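Local coordinates for uncharacterized protein (Cytophaga hutchinsonii ATCC 33406, PDB 3FF4) that is of unknown function but, having a CoA-binding domain of the Rossmann-fold clan, may bind coenzyme A or a related nucleotide, at residues Y19-H32 and I110-F122. Sequence-based numbering, arbitrary orientation.
Sequences YAYLAAERLKSHGH and IGCTLVMLSAGTF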
ATOM      1  N   TYR A  19      -0.008 -11.343   3.963  1.00 27.38           N
ATOM      2  CA  TYR A  19       0.395 -10.761   2.686  1.00 27.13           C
ATOM      3  C   TYR A  19       1.032  -9.367   2.783  1.00 26.92           C
ATOM      4  O   TYR A  19       1.916  -9.062   2.003  1.00 26.46           O
ATOM      5  CB  TYR A  19      -0.723 -10.838   1.622  1.00 26.83           C
ATOM      6  CG  TYR A  19      -0.711 -12.185   0.909  1.00 28.61           C
ATOM      7  CD1 TYR A  19      -0.934 -13.365   1.611  1.00 27.75           C
ATOM      8  CD2 TYR A  19      -0.444 -12.269  -0.450  1.00 29.37           C
ATOM      9  CE1 TYR A  19      -0.917 -14.600   0.978  1.00 30.33           C
ATOM     10  CE2 TYR A  19      -0.442 -13.500  -1.111  1.00 30.67           C
ATOM     11  CZ  TYR A  19      -0.678 -14.649  -0.389  1.00 31.60           C
ATOM     12  OH  TYR A  19      -0.636 -15.856  -1.010  1.00 34.25           O
ATOM     13  N   ALA A  20       0.624  -8.543   3.744  1.00 26.74           N
ATOM     14  CA  ALA A  20       1.280  -7.218   3.886  1.00 27.76           C
ATOM     15  C   ALA A  20       2.738  -7.348   4.301  1.00 27.08           C
ATOM     16  O   ALA A  20       3.563  -6.477   3.969  1.00 26.80           O
ATOM     17  CB  ALA A  20       0.533  -6.301   4.871  1.00 26.62           C
ATOM     18  N   TYR A  21       3.038  -8.415   5.048  1.00 26.60           N
ATOM     19  CA  TYR A  21       4.413  -8.746   5.408  1.00 26.87           C
ATOM     20  C   TYR A  21       5.147  -9.300   4.195  1.00 27.01           C
ATOM     21  O   TYR A  21       6.220  -8.803   3.837  1.00 26.67           O
ATOM     22  CB  TYR A  21       4.493  -9.727   6.582  1.00 26.04           C
ATOM     23  CG  TYR A  21       5.888  -9.857   7.144  1.00 27.82           C
ATOM     24  CD1 TYR A  21       6.302  -9.042   8.197  1.00 28.94           C
ATOM     25  CD2 TYR A  21       6.799 -10.788   6.615  1.00 27.63           C
ATOM     26  CE1 TYR A  21       7.586  -9.136   8.729  1.00 31.54           C
ATOM     27  CE2 TYR A  21       8.095 -10.887   7.132  1.00 30.71           C
ATOM     28  CZ  TYR A  21       8.475 -10.051   8.185  1.00 32.41           C
ATOM     29  OH  TYR A  21       9.738 -10.143   8.732  1.00 36.93           O
ATOM     30  N   LEU A  22       4.562 -10.307   3.549  1.00 26.56           N
ATOM     31  CA  LEU A  22       5.142 -10.798   2.308  1.00 27.01           C
ATOM     32  C   LEU A  22       5.471  -9.630   1.329  1.00 27.55           C
ATOM     33  O   LEU A  22       6.548  -9.617   0.722  1.00 26.99           O
ATOM     34  CB  LEU A  22       4.244 -11.850   1.672  1.00 26.35           C
ATOM     35  CG  LEU A  22       3.940 -13.015   2.619  1.00 27.66           C
ATOM     36  CD1 LEU A  22       2.976 -14.002   1.975  1.00 28.98           C
ATOM     37  CD2 LEU A  22       5.241 -13.732   3.033  1.00 25.04           C
ATOM     38  N   ALA A  23       4.576  -8.641   1.214  1.00 26.84           N
ATOM     39  CA  ALA A  23       4.813  -7.549   0.277  1.00 27.52           C
ATOM     40  C   ALA A  23       6.035  -6.726   0.671  1.00 28.02           C
ATOM     41  O   ALA A  23       6.825  -6.355  -0.188  1.00 29.50           O
ATOM     42  CB  ALA A  23       3.592  -6.651   0.150  1.00 26.11           C
ATOM     43  N   ALA A  24       6.177  -6.435   1.962  1.00 27.95           N
ATOM     44  CA  ALA A  24       7.326  -5.665   2.444  1.00 28.16           C
ATOM     45  C   ALA A  24       8.620  -6.376   2.085  1.00 28.62           C
ATOM     46  O   ALA A  24       9.547  -5.723   1.584  1.00 28.65           O
ATOM     47  CB  ALA A  24       7.241  -5.412   3.945  1.00 26.86           C
ATOM     48  N   GLU A  25       8.646  -7.698   2.290  1.00 28.65           N
ATOM     49  CA  GLU A  25       9.801  -8.535   1.931  1.00 30.64           C
ATOM     50  C   GLU A  25      10.136  -8.467   0.442  1.00 30.70           C
ATOM     51  O   GLU A  25      11.303  -8.307   0.090  1.00 30.93           O
ATOM     52  CB  GLU A  25       9.576 -10.007   2.287  1.00 30.68           C
ATOM     53  CG  GLU A  25       9.642 -10.328   3.755  1.00 33.93           C
ATOM     54  CD  GLU A  25       9.539 -11.836   4.043  1.00 36.86           C
ATOM     55  OE1 GLU A  25       8.693 -12.527   3.408  1.00 37.62           O
ATOM     56  OE2 GLU A  25      10.309 -12.321   4.911  1.00 36.68           O
ATOM     57  N   ARG A  26       9.128  -8.615  -0.429  1.00 30.46           N
ATOM     58  CA  ARG A  26       9.403  -8.549  -1.865  1.00 30.30           C
ATOM     59  C   ARG A  26       9.808  -7.127  -2.289  1.00 29.43           C
ATOM     60  O   ARG A  26      10.739  -6.966  -3.062  1.00 29.67           O
ATOM     61  CB  ARG A  26       8.240  -9.059  -2.727  1.00 29.68           C
ATOM     62  CG  ARG A  26       7.866 -10.521  -2.562  1.00 33.38           C
ATOM     63  CD  ARG A  26       8.931 -11.499  -3.067  1.00 34.22           C
ATOM     64  NE  ARG A  26       9.856 -11.812  -1.991  1.00 37.97           N
ATOM     65  CZ  ARG A  26      11.181 -11.821  -2.114  1.00 38.32           C
ATOM     66  NH1 ARG A  26      11.753 -11.552  -3.272  1.00 39.23           N
ATOM     67  NH2 ARG A  26      11.939 -12.102  -1.075  1.00 38.27           N
ATOM     68  N   LEU A  27       9.106  -6.103  -1.796  1.00 29.22           N
ATOM     69  CA  LEU A  27       9.459  -4.718  -2.131  1.00 28.79           C
ATOM     70  C   LEU A  27      10.892  -4.445  -1.740  1.00 28.83           C
ATOM     71  O   LEU A  27      11.698  -3.937  -2.540  1.00 28.73           O
ATOM     72  CB  LEU A  27       8.529  -3.744  -1.407  1.00 27.96           C
ATOM     73  CG  LEU A  27       7.116  -3.660  -1.989  1.00 28.51           C
ATOM     74  CD1 LEU A  27       6.125  -3.077  -0.974  1.00 26.19           C
ATOM     75  CD2 LEU A  27       7.090  -2.870  -3.344  1.00 29.21           C
ATOM     76  N   LYS A  28      11.213  -4.816  -0.504  1.00 29.89           N
ATOM     77  CA  LYS A  28      12.551  -4.612   0.016  1.00 30.58           C
ATOM     78  C   LYS A  28      13.587  -5.331  -0.829  1.00 30.98           C
ATOM     79  O   LYS A  28      14.584  -4.730  -1.194  1.00 30.26           O
ATOM     80  CB  LYS A  28      12.666  -5.029   1.475  1.00 30.08           C
ATOM     81  CG  LYS A  28      14.064  -4.828   2.013  1.00 31.00           C
ATOM     82  CD  LYS A  28      14.158  -5.086   3.503  1.00 31.69           C
ATOM     83  CE  LYS A  28      15.616  -5.344   3.888  1.00 34.95           C
ATOM     84  NZ  LYS A  28      15.922  -4.388   4.954  1.00 34.04           N
ATOM     85  N   SER A  29      13.352  -6.597  -1.169  1.00 31.69           N
ATOM     86  CA  SER A  29      14.388  -7.348  -1.896  1.00 32.45           C
ATOM     87  C   SER A  29      14.517  -6.828  -3.313  1.00 32.56           C
ATOM     88  O   SER A  29      15.543  -7.044  -3.955  1.00 33.03           O
ATOM     89  CB  SER A  29      14.150  -8.867  -1.905  1.00 32.17           C
ATOM     90  OG  SER A  29      12.986  -9.165  -2.648  1.00 35.50           O
ATOM     91  N   HIS A  30      13.476  -6.161  -3.801  1.00 33.19           N
ATOM     92  CA  HIS A  30      13.532  -5.510  -5.108  1.00 33.25           C
ATOM     93  C   HIS A  30      14.151  -4.114  -5.051  1.00 33.13           C
ATOM     94  O   HIS A  30      14.451  -3.543  -6.087  1.00 33.66           O
ATOM     95  CB  HIS A  30      12.155  -5.478  -5.801  1.00 33.23           C
ATOM     96  CG  HIS A  30      11.815  -6.749  -6.520  1.00 33.31           C
ATOM     97  ND1 HIS A  30      11.148  -7.790  -5.916  1.00 33.90           N
ATOM     98  CD2 HIS A  30      12.078  -7.156  -7.783  1.00 32.78           C
ATOM     99  CE1 HIS A  30      10.996  -8.778  -6.779  1.00 33.47           C
ATOM    100  NE2 HIS A  30      11.549  -8.415  -7.922  1.00 33.03           N
ATOM    101  N   GLY A  31      14.356  -3.575  -3.850  1.00 32.64           N
ATOM    102  CA  GLY A  31      15.062  -2.296  -3.700  1.00 31.92           C
ATOM    103  C   GLY A  31      14.168  -1.066  -3.570  1.00 31.66           C
ATOM    104  O   GLY A  31      14.660   0.064  -3.497  1.00 30.80           O
ATOM    105  N   HIS A  32      12.860  -1.281  -3.550  1.00 30.82           N
ATOM    106  CA  HIS A  32      11.920  -0.196  -3.283  1.00 31.79           C
ATOM    107  C   HIS A  32      11.957   0.190  -1.808  1.00 31.86           C
ATOM    108  O   HIS A  32      12.073  -0.684  -0.953  1.00 32.35           O
ATOM    109  CB  HIS A  32      10.497  -0.622  -3.653  1.00 30.82           C
ATOM    110  CG  HIS A  32      10.369  -1.069  -5.078  1.00 32.03           C
ATOM    111  ND1 HIS A  32      10.254  -0.181  -6.129  1.00 32.02           N
ATOM    112  CD2 HIS A  32      10.366  -2.304  -5.627  1.00 30.31           C
ATOM    113  CE1 HIS A  32      10.165  -0.856  -7.265  1.00 31.75           C
ATOM    114  NE2 HIS A  32      10.237  -2.146  -6.987  1.00 30.17           N
ATOM    115  N   ILE A 110      -5.928  -3.069  -9.972  1.00 25.72           N
ATOM    116  CA  ILE A 110      -6.309  -4.320  -9.322  1.00 26.75           C
ATOM    117  C   ILE A 110      -5.248  -5.366  -9.677  1.00 27.57           C
ATOM    118  O   ILE A 110      -5.056  -5.642 -10.832  1.00 26.42           O
ATOM    119  CB  ILE A 110      -7.752  -4.766  -9.718  1.00 26.87           C
ATOM    120  CG1 ILE A 110      -8.769  -3.885  -8.994  1.00 28.59           C
ATOM    121  CG2 ILE A 110      -8.049  -6.201  -9.272  1.00 26.98           C
ATOM    122  CD1 ILE A 110      -9.551  -3.054  -9.875  1.00 32.36           C
ATOM    123  N   GLY A 111      -4.528  -5.889  -8.681  1.00 28.21           N
ATOM    124  CA  GLY A 111      -3.560  -6.957  -8.916  1.00 29.58           C
ATOM    125  C   GLY A 111      -2.915  -7.333  -7.590  1.00 30.39           C
ATOM    126  O   GLY A 111      -3.203  -6.712  -6.572  1.00 31.85           O
ATOM    127  N   CYS A 112      -2.058  -8.348  -7.594  1.00 29.49           N
ATOM    128  CA  CYS A 112      -1.303  -8.739  -6.411  1.00 29.41           C
ATOM    129  C   CYS A 112       0.086  -8.136  -6.520  1.00 29.63           C
ATOM    130  O   CYS A 112       0.800  -8.337  -7.524  1.00 30.81           O
ATOM    131  CB  CYS A 112      -1.243 -10.267  -6.306  1.00 28.87           C
ATOM    132  SG  CYS A 112      -0.034 -10.855  -5.103  1.00 29.98           S
ATOM    133  N   THR A 113       0.459  -7.354  -5.509  1.00 29.38           N
ATOM    134  CA  THR A 113       1.794  -6.776  -5.420  1.00 28.75           C
ATOM    135  C   THR A 113       2.897  -7.803  -5.669  1.00 28.21           C
ATOM    136  O   THR A 113       3.840  -7.502  -6.369  1.00 27.74           O
ATOM    137  CB  THR A 113       2.025  -6.038  -4.065  1.00 30.29           C
ATOM    138  OG1 THR A 113       1.040  -4.995  -3.915  1.00 29.15           O
ATOM    139  CG2 THR A 113       3.465  -5.425  -4.021  1.00 27.28           C
ATOM    140  N   LEU A 114       2.777  -9.014  -5.104  1.00 28.09           N
ATOM    141  CA  LEU A 114       3.800 -10.051  -5.288  1.00 27.57           C
ATOM    142  C   LEU A 114       3.902 -10.493  -6.759  1.00 27.39           C
ATOM    143  O   LEU A 114       4.994 -10.529  -7.332  1.00 27.17           O
ATOM    144  CB  LEU A 114       3.530 -11.275  -4.394  1.00 28.44           C
ATOM    145  CG  LEU A 114       3.216 -11.063  -2.905  1.00 30.10           C
ATOM    146  CD1 LEU A 114       3.044 -12.422  -2.152  1.00 29.17           C
ATOM    147  CD2 LEU A 114       4.345 -10.248  -2.274  1.00 32.20           C
ATOM    148  N   VAL A 115       2.760 -10.795  -7.369  1.00 27.80           N
ATOM    149  CA  VAL A 115       2.696 -11.170  -8.784  1.00 26.43           C
ATOM    150  C   VAL A 115       3.257 -10.066  -9.669  1.00 26.74           C
ATOM    151  O   VAL A 115       4.045 -10.342 -10.591  1.00 26.39           O
ATOM    152  CB  VAL A 115       1.274 -11.570  -9.192  1.00 26.55           C
ATOM    153  CG1 VAL A 115       1.168 -11.798 -10.705  1.00 25.86           C
ATOM    154  CG2 VAL A 115       0.876 -12.837  -8.428  1.00 23.47           C
HETATM  155  N   MSE A 116       2.895  -8.823  -9.359  1.00 26.30           N
HETATM  156  CA  MSE A 116       3.370  -7.692 -10.127  1.00 26.91           C
HETATM  157  C   MSE A 116       4.894  -7.545 -10.082  1.00 26.98           C
HETATM  158  O   MSE A 116       5.533  -7.287 -11.105  1.00 27.59           O
HETATM  159  CB  MSE A 116       2.644  -6.407  -9.712  1.00 26.32           C
HETATM  160  CG  MSE A 116       1.194  -6.411 -10.182  1.00 26.75           C
HETATM  161 SE   MSE A 116       0.227  -5.043  -9.163  1.00 33.75          SE
HETATM  162  CE  MSE A 116       0.949  -3.383  -9.961  1.00 25.46           C
ATOM    163  N   LEU A 117       5.479  -7.729  -8.902  1.00 26.44           N
ATOM    164  CA  LEU A 117       6.918  -7.611  -8.777  1.00 26.02           C
ATOM    165  C   LEU A 117       7.581  -8.716  -9.595  1.00 25.89           C
ATOM    166  O   LEU A 117       8.590  -8.482 -10.278  1.00 25.38           O
ATOM    167  CB  LEU A 117       7.352  -7.637  -7.295  1.00 25.92           C
ATOM    168  CG  LEU A 117       7.172  -6.285  -6.569  1.00 27.32           C
ATOM    169  CD1 LEU A 117       7.021  -6.414  -5.055  1.00 22.70           C
ATOM    170  CD2 LEU A 117       8.349  -5.332  -6.941  1.00 26.44           C
ATOM    171  N   SER A 118       7.021  -9.924  -9.551  0.50 25.32           N
ATOM    172  CA  SER A 118       7.595 -11.031 -10.316  0.50 24.68           C
ATOM    173  C   SER A 118       7.389 -10.849 -11.811  0.50 24.92           C
ATOM    174  O   SER A 118       8.305 -11.088 -12.605  0.50 24.87           O
ATOM    175  CB  SER A 118       7.014 -12.366  -9.867  0.50 24.59           C
ATOM    176  OG  SER A 118       7.654 -12.809  -8.695  0.50 22.82           O
ATOM    177  N   ALA A 119       6.193 -10.407 -12.187  1.00 24.85           N
ATOM    178  CA  ALA A 119       5.828 -10.285 -13.590  1.00 25.33           C
ATOM    179  C   ALA A 119       6.542  -9.133 -14.268  1.00 25.71           C
ATOM    180  O   ALA A 119       6.556  -9.058 -15.487  1.00 25.56           O
ATOM    181  CB  ALA A 119       4.330 -10.131 -13.727  1.00 24.91           C
ATOM    182  N   GLY A 120       7.118  -8.227 -13.479  1.00 26.48           N
ATOM    183  CA  GLY A 120       7.798  -7.057 -14.029  1.00 27.04           C
ATOM    184  C   GLY A 120       6.840  -5.914 -14.317  1.00 27.93           C
ATOM    185  O   GLY A 120       7.170  -4.985 -15.053  1.00 27.75           O
ATOM    186  N   THR A 121       5.653  -5.965 -13.725  1.00 28.41           N
ATOM    187  CA  THR A 121       4.672  -4.915 -13.945  1.00 29.30           C
ATOM    188  C   THR A 121       4.483  -3.987 -12.738  1.00 29.75           C
ATOM    189  O   THR A 121       3.697  -3.043 -12.814  1.00 30.87           O
ATOM    190  CB  THR A 121       3.309  -5.481 -14.326  1.00 29.54           C
ATOM    191  OG1 THR A 121       2.824  -6.288 -13.246  1.00 30.07           O
ATOM    192  CG2 THR A 121       3.396  -6.306 -15.648  1.00 28.51           C
ATOM    193  N   PHE A 122       5.172  -4.250 -11.631  1.00 29.47           N
ATOM    194  CA  PHE A 122       5.197  -3.277 -10.538  1.00 28.82           C
ATOM    195  C   PHE A 122       5.843  -1.936 -10.943  1.00 29.16           C
ATOM    196  O   PHE A 122       6.904  -1.921 -11.576  1.00 29.10           O
ATOM    197  CB  PHE A 122       5.892  -3.828  -9.295  1.00 28.52           C
ATOM    198  CG  PHE A 122       5.767  -2.909  -8.102  1.00 26.92           C
ATOM    199  CD1 PHE A 122       4.649  -2.975  -7.266  1.00 26.64           C
ATOM    200  CD2 PHE A 122       6.771  -1.991  -7.806  1.00 26.79           C
ATOM    201  CE1 PHE A 122       4.519  -2.112  -6.161  1.00 25.22           C
ATOM    202  CE2 PHE A 122       6.657  -1.117  -6.696  1.00 24.69           C
ATOM    203  CZ  PHE A 122       5.523  -1.174  -5.889  1.00 25.76           C
ATOM    204  OXT PHE A 122       5.328  -0.840 -10.637  1.00 29.64           O
TER
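The ring of Phe122 turns its edge to a face of His32, edge-to-face. The planes stand at 67°, and Phe122 CE2 lies over the centre of the imidazole, 3.6 Å from His32 CE1. Leu117 CD2 sits over one face of His30, toward its rim, 4.0 Å from the ring centroid, a CH-pi contact. In the plane of that ring, His30 ND1 donates to Arg26 O at 3.0 Å, which fixes the ring's rotation. Leu117 CD2 also reaches His32 NE2 at 3.7 Å, so this one methyl is shared by both histidines. Phe122 swings CG to the side facing away from its own N (chi1 -172°), which brings the ring to helix 19-30. There Phe122 CZ meets Leu27 CD2 at 3.4 Å, obliquely to the ring. Without the imidazole, as with an alanine at His32, the Phe122 edge would probably lose its aromatic face, a gap is likely to open beside Leu117, and Lys5 N would probably be left without its mate. One helical turn before Leu117, Leu114 is a knob among Tyr19, Leu22, Ala23 and Arg26. Leu114 CD1 rests against Tyr19 CE2. Leu114 CD2 lies 3.5 Å from Arg26 CG. No hydrogen bond crosses between the segments; contact is apolar and aromatic. Helices 19-30 and 113-119 run nearly parallel, at 21° with axes 9.8 Å apart. Both pack on the parallel Rossmann-type sheet. Leu27 and Phe122 touch Thr7 of strand 7-10, while Thr113 and Phe122 reach Ile87 of strand 85-88. The C-terminal carboxylate of Phe122 forms salt bridges with Lys5 and Arg85, fastening the chain end beside the sheet.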